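Local coordinates for protein poly-beta-1,6-N-acetyl-D-glucosamine N-deacetylase (Aggregatibacter actinomycetemcomitans, PDB 4U10) that probably removes N-acetyl groups from poly-beta-1,6-N-acetyl-D-glucosamine, using the metal-binding polysaccharide deacetylase domain that this piece of the protein contains, at residues His37-Trp40 with Leu41-Asn44; Ser50-Gln53 with Ile54-Glu58. One frame throughout, in Å; residues are numbered along the deposited sequence.

Overall arrangement
Both contacts are local, each lying along one helix of the deacetylase domain. Interaction 1 comes first in the chain, over the last turns of helix 31-42 and the residues that leave it; strand 47-48 follows, and interaction 2 then covers helix 51-58, which leads on towards strand 68-75. Their centres are 21 Å apart and their nearest atoms about 11 Å, so they do not touch. What they share is the sheet: Phe38 and Leu41 rest on strand 68-75, whereas Trp51 and Ile54 rest on strand 3-13. These two strands also supply His10 and Asp74, which bind a zinc ion separate from the one in interaction 1.

Interaction 1 (His37-Trp40 with Leu41-Asn44); sequences HFNW and LKDN. With ZN (zinc ion), chain E.
Trp40 and Asn44, four residues apart as the chain leaves helix 31-42, meet as a plate and its cover. The indole swings out with CG anti to the backbone N (chi1 -177°), and Asn44 crosses above one of its faces. Asn44 CB stands 4.2 Å from the centroid of the Trp40 six-membered ring, almost on the ring normal, a CH-pi contact. The amide of Asn44 stacks on the indole with the planes 21° apart, its CG displaced towards the ring's rim. Further contacts of the indole, with Phe256 and Tyr46, set this end of the helix against its neighbours. The Leu41 side chain crosses that of Trp40 at about a right angle, with Leu41 CD2 4.0 Å from Trp40 CE3. Its backbone is tied back by Leu41 N to His37 O at 2.9 Å, and its side chain also touches Leu71 and Leu263. On another side of the helix Asn39 runs alongside Lys42. Asn39 OD1, hydrogen-bonded to Tyr91, lies 2.9 Å from Lys42 NZ but not as a hydrogen bond, for the lysine chain bends at chi4 (-58°) to bring that nitrogen to the zinc ion. Lys42 NZ is 2.5 Å from the metal, a long bond; Asp43 OD2 is much nearer at 1.9 Å. Asp43 N still closes a helical bond to Asn39 O (3.0 Å), although Asp43 is the first residue to leave helical geometry. Lys42 and Asp43, adjacent at the exposed C-terminal end of the helix, are this chain's ligands in a surface zinc site, distinct from the one holding His10 and Asp74.

Interaction 2 (Ser50-Gln53 with Ile54-Glu58); sequences SWQQ and IIDAE
Apolar contacts carry one side of this helix, where Trp51 spreads its indole beside Ile54 and Ile55. A chi1 of -171° carries the indole away from the backbone nitrogen and brings a face of its six-membered part under Ile54, three residues on. Ile54 CG2 comes over that face, 4.0 Å from the centroid of the Trp51 six-membered ring, in a CH-pi contact. The other branch works nearer the rim, with Ile54 CG1 3.7 Å from Trp51 CE3. Ile55 takes the pyrrole end instead: its CG1 lies 3.6 Å from Trp51 NE1, and its CD1 continues along the same ring. Beyond the helix, Phe230 and His228 make edge-to-face contacts with the indole, and Tyr4 of strand 3-13 touches both Trp51 and Ile54. The indole therefore sits between the helix and the sheet in a beta-alpha-beta crossover, strand 47-48, helix 51-58 and strand 68-75. At the start of that helix the bonds are reciprocal. Gln53 N gives its hydrogen to Ser50 OG at 3.2 Å, while Ser50 N gives its own to Gln53 OE1 at 3.0 Å, a capping box with Ser50 as the N-cap. The regular backbone ladder follows, from Ile54 N to Ser50 O through to Ala57 N to Gln53 O, and its shortest rung is Asp56 N to Gln52 O at 2.7 Å. A side-chain bond spans this last pair too. A bend at chi2 (55°) turns the Gln52 amide along the helix, and NE2 donates to Asp56 OD1 at 3.1 Å, meeting the carboxylate from above its plane while the oxygen lies close to the plane of the amide. The other end of that amide, Gln52 OE1, accepts from Arg204.

Interaction 1 (His37-Trp40 with Leu41-Asn44)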
loop_
_atom_site.group_PDB
_atom_site.type_symbol
_atom_site.label_atom_id
_atom_site.label_comp_id
_atom_site.label_asym_id
_atom_site.label_seq_id
_atom_site.Cartn_x
_atom_site.Cartn_y
_atom_site.Cartn_z
ATOM N N HIS A 37 -4.642 7.399 16.699
ATOM C CA HIS A 37 -3.711 8.024 15.827
ATOM C C HIS A 37 -4.371 9.250 15.118
ATOM O O HIS A 37 -3.753 10.275 15.014
ATOM C CB HIS A 37 -3.198 7.049 14.773
ATOM C CG HIS A 37 -2.368 5.953 15.324
ATOM N ND1 HIS A 37 -1.990 4.874 14.568
ATOM C CD2 HIS A 37 -1.880 5.730 16.560
ATOM C CE1 HIS A 37 -1.251 4.059 15.292
ATOM N NE2 HIS A 37 -1.174 4.550 16.510
ATOM N N PHE A 38 -5.577 9.082 14.606
ATOM C CA PHE A 38 -6.297 10.147 13.840
ATOM C C PHE A 38 -6.561 11.353 14.692
ATOM O O PHE A 38 -6.428 12.486 14.244
ATOM C CB PHE A 38 -7.631 9.623 13.319
ATOM C CG PHE A 38 -7.503 8.769 12.100
ATOM C CD1 PHE A 38 -6.263 8.292 11.687
ATOM C CD2 PHE A 38 -8.623 8.394 11.405
ATOM C CE1 PHE A 38 -6.153 7.473 10.557
ATOM C CE2 PHE A 38 -8.513 7.583 10.296
ATOM C CZ PHE A 38 -7.277 7.144 9.856
ATOM N N ASN A 39 -6.936 11.085 15.937
ATOM C CA ASN A 39 -6.994 12.136 16.980
ATOM C C ASN A 39 -5.670 12.784 17.369
ATOM O O ASN A 39 -5.619 13.981 17.557
ATOM C CB ASN A 39 -7.608 11.551 18.239
ATOM C CG ASN A 39 -9.065 11.307 18.086
ATOM O OD1 ASN A 39 -9.717 11.892 17.212
ATOM N ND2 ASN A 39 -9.614 10.428 18.937
ATOM N N TRP A 40 -4.621 11.997 17.536
ATOM C CA TRP A 40 -3.346 12.500 17.942
ATOM C C TRP A 40 -2.770 13.377 16.840
ATOM O O TRP A 40 -2.153 14.421 17.145
ATOM C CB TRP A 40 -2.385 11.367 18.239
ATOM C CG TRP A 40 -1.118 11.889 18.728
ATOM C CD1 TRP A 40 -0.799 12.138 20.032
ATOM C CD2 TRP A 40 0.018 12.306 17.947
ATOM N NE1 TRP A 40 0.465 12.651 20.112
ATOM C CE2 TRP A 40 0.988 12.778 18.852
ATOM C CE3 TRP A 40 0.307 12.324 16.572
ATOM C CZ2 TRP A 40 2.240 13.269 18.433
ATOM C CZ3 TRP A 40 1.557 12.802 16.154
ATOM C CH2 TRP A 40 2.506 13.271 17.083
ATOM N N LEU A 41 -2.970 12.981 15.571
ATOM C CA LEU A 41 -2.453 13.783 14.477
ATOM C C LEU A 41 -3.116 15.166 14.522
ATOM O O LEU A 41 -2.420 16.174 14.472
ATOM C CB LEU A 41 -2.699 13.131 13.085
ATOM C CG LEU A 41 -2.009 11.797 12.797
ATOM C CD1 LEU A 41 -2.575 11.139 11.564
ATOM C CD2 LEU A 41 -0.528 12.057 12.635
ATOM N N LYS A 42 -4.445 15.208 14.602
ATOM C CA LYS A 42 -5.154 16.506 14.423
ATOM C C LYS A 42 -4.932 17.401 15.654
ATOM O O LYS A 42 -4.912 18.636 15.515
ATOM C CB LYS A 42 -6.647 16.324 14.203
ATOM C CG LYS A 42 -7.459 16.023 15.471
ATOM C CD LYS A 42 -8.887 15.677 15.075
ATOM C CE LYS A 42 -9.900 15.741 16.208
ATOM N NZ LYS A 42 -9.525 14.829 17.314
ATOM N N ASP A 43 -4.778 16.758 16.828
ATOM C CA ASP A 43 -4.569 17.441 18.127
ATOM C C ASP A 43 -3.085 17.757 18.348
ATOM O O ASP A 43 -2.705 18.096 19.456
ATOM C CB ASP A 43 -5.067 16.578 19.329
ATOM C CG ASP A 43 -6.600 16.364 19.326
ATOM O OD1 ASP A 43 -7.266 17.042 18.527
ATOM O OD2 ASP A 43 -7.166 15.490 20.050
ATOM N N ASN A 44 -2.248 17.578 17.332
ATOM C CA ASN A 44 -0.837 17.967 17.412
ATOM C C ASN A 44 -0.341 18.749 16.203
ATOM O O ASN A 44 0.872 18.970 16.029
ATOM C CB ASN A 44 -0.001 16.754 17.677
ATOM C CG ASN A 44 -0.366 16.122 19.012
ATOM O OD1 ASN A 44 -1.491 15.622 19.211
ATOM N ND2 ASN A 44 0.526 16.237 19.955
HETATM ZN ZN ZN E . -9.013 15.327 19.685
#

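Interaction 2 (Ser50-Gln53 with Ile54-Glu58)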
loop_
_atom_site.group_PDB
_atom_site.type_symbol
_atom_site.label_atom_id
_atom_site.label_comp_id
_atom_site.label_asym_id
_atom_site.label_seq_id
_atom_site.Cartn_x
_atom_site.Cartn_y
_atom_site.Cartn_z
ATOM N N SER A 50 -4.193 14.810 0.899
ATOM C CA SER A 50 -4.390 13.772 -0.093
ATOM C C SER A 50 -3.175 13.719 -1.005
ATOM O O SER A 50 -2.369 14.677 -1.083
ATOM C CB SER A 50 -5.612 14.125 -0.938
ATOM O OG SER A 50 -5.389 15.331 -1.683
ATOM N N TRP A 51 -3.035 12.597 -1.711
ATOM C CA TRP A 51 -1.993 12.472 -2.671
ATOM C C TRP A 51 -2.110 13.573 -3.718
ATOM O O TRP A 51 -1.091 14.112 -4.176
ATOM C CB TRP A 51 -1.956 11.064 -3.287
ATOM C CG TRP A 51 -0.756 10.863 -4.108
ATOM C CD1 TRP A 51 -0.753 10.697 -5.427
ATOM C CD2 TRP A 51 0.634 10.866 -3.692
ATOM N NE1 TRP A 51 0.523 10.596 -5.885
ATOM C CE2 TRP A 51 1.396 10.675 -4.839
ATOM C CE3 TRP A 51 1.296 10.980 -2.463
ATOM C CZ2 TRP A 51 2.794 10.608 -4.817
ATOM C CZ3 TRP A 51 2.646 10.953 -2.449
ATOM C CH2 TRP A 51 3.395 10.763 -3.630
ATOM N N GLN A 52 -3.322 13.880 -4.121
ATOM C CA GLN A 52 -3.531 14.970 -5.101
ATOM C C GLN A 52 -2.877 16.318 -4.659
ATOM O O GLN A 52 -2.277 17.043 -5.494
ATOM C CB GLN A 52 -5.006 15.084 -5.412
ATOM C CG GLN A 52 -5.326 15.934 -6.608
ATOM C CD GLN A 52 -4.629 15.511 -7.880
ATOM O OE1 GLN A 52 -4.905 14.459 -8.434
ATOM N NE2 GLN A 52 -3.827 16.382 -8.409
ATOM N N GLN A 53 -2.955 16.644 -3.372
ATOM C CA GLN A 53 -2.300 17.848 -2.838
ATOM C C GLN A 53 -0.800 17.769 -2.933
ATOM O O GLN A 53 -0.129 18.778 -3.195
ATOM C CB GLN A 53 -2.694 18.053 -1.369
ATOM C CG GLN A 53 -4.128 18.525 -1.210
ATOM C CD GLN A 53 -4.496 18.639 0.227
ATOM O OE1 GLN A 53 -5.009 17.690 0.815
ATOM N NE2 GLN A 53 -4.105 19.742 0.841
ATOM N N ILE A 54 -0.254 16.564 -2.713
ATOM C CA ILE A 54 1.163 16.320 -2.969
ATOM C C ILE A 54 1.514 16.608 -4.436
ATOM O O ILE A 54 2.496 17.280 -4.736
ATOM C CB ILE A 54 1.576 14.851 -2.658
ATOM C CG1 ILE A 54 1.259 14.441 -1.213
ATOM C CG2 ILE A 54 3.036 14.658 -2.885
ATOM C CD1 ILE A 54 1.828 15.347 -0.156
ATOM N N ILE A 55 0.715 16.081 -5.362
ATOM C CA ILE A 55 0.997 16.255 -6.779
ATOM C C ILE A 55 0.808 17.710 -7.192
ATOM O O ILE A 55 1.616 18.290 -7.930
ATOM C CB ILE A 55 0.108 15.314 -7.640
ATOM C CG1 ILE A 55 0.452 13.849 -7.408
ATOM C CG2 ILE A 55 0.329 15.635 -9.095
ATOM C CD1 ILE A 55 1.897 13.475 -7.794
ATOM N N ASP A 56 -0.241 18.321 -6.667
ATOM C CA ASP A 56 -0.463 19.744 -6.852
ATOM C C ASP A 56 0.679 20.591 -6.354
ATOM O O ASP A 56 1.019 21.574 -7.014
ATOM C CB ASP A 56 -1.750 20.180 -6.184
ATOM C CG ASP A 56 -2.939 19.805 -6.975
ATOM O OD1 ASP A 56 -2.796 19.329 -8.108
ATOM O OD2 ASP A 56 -4.027 19.965 -6.481
ATOM N N ALA A 57 1.277 20.221 -5.235
ATOM C CA ALA A 57 2.452 20.908 -4.771
ATOM C C ALA A 57 3.619 20.780 -5.720
ATOM O O ALA A 57 4.286 21.794 -5.985
ATOM C CB ALA A 57 2.885 20.407 -3.401
ATOM N N GLU A 58 3.924 19.561 -6.207
ATOM C CA GLU A 58 5.080 19.383 -7.079
ATOM C C GLU A 58 4.861 20.069 -8.405
ATOM O O GLU A 58 5.812 20.469 -9.065
ATOM C CB GLU A 58 5.509 17.885 -7.320
ATOM C CG GLU A 58 4.540 17.086 -8.191
ATOM C CD GLU A 58 4.973 15.617 -8.395
ATOM O OE1 GLU A 58 4.552 15.013 -9.425
ATOM O OE2 GLU A 58 5.724 15.107 -7.537
#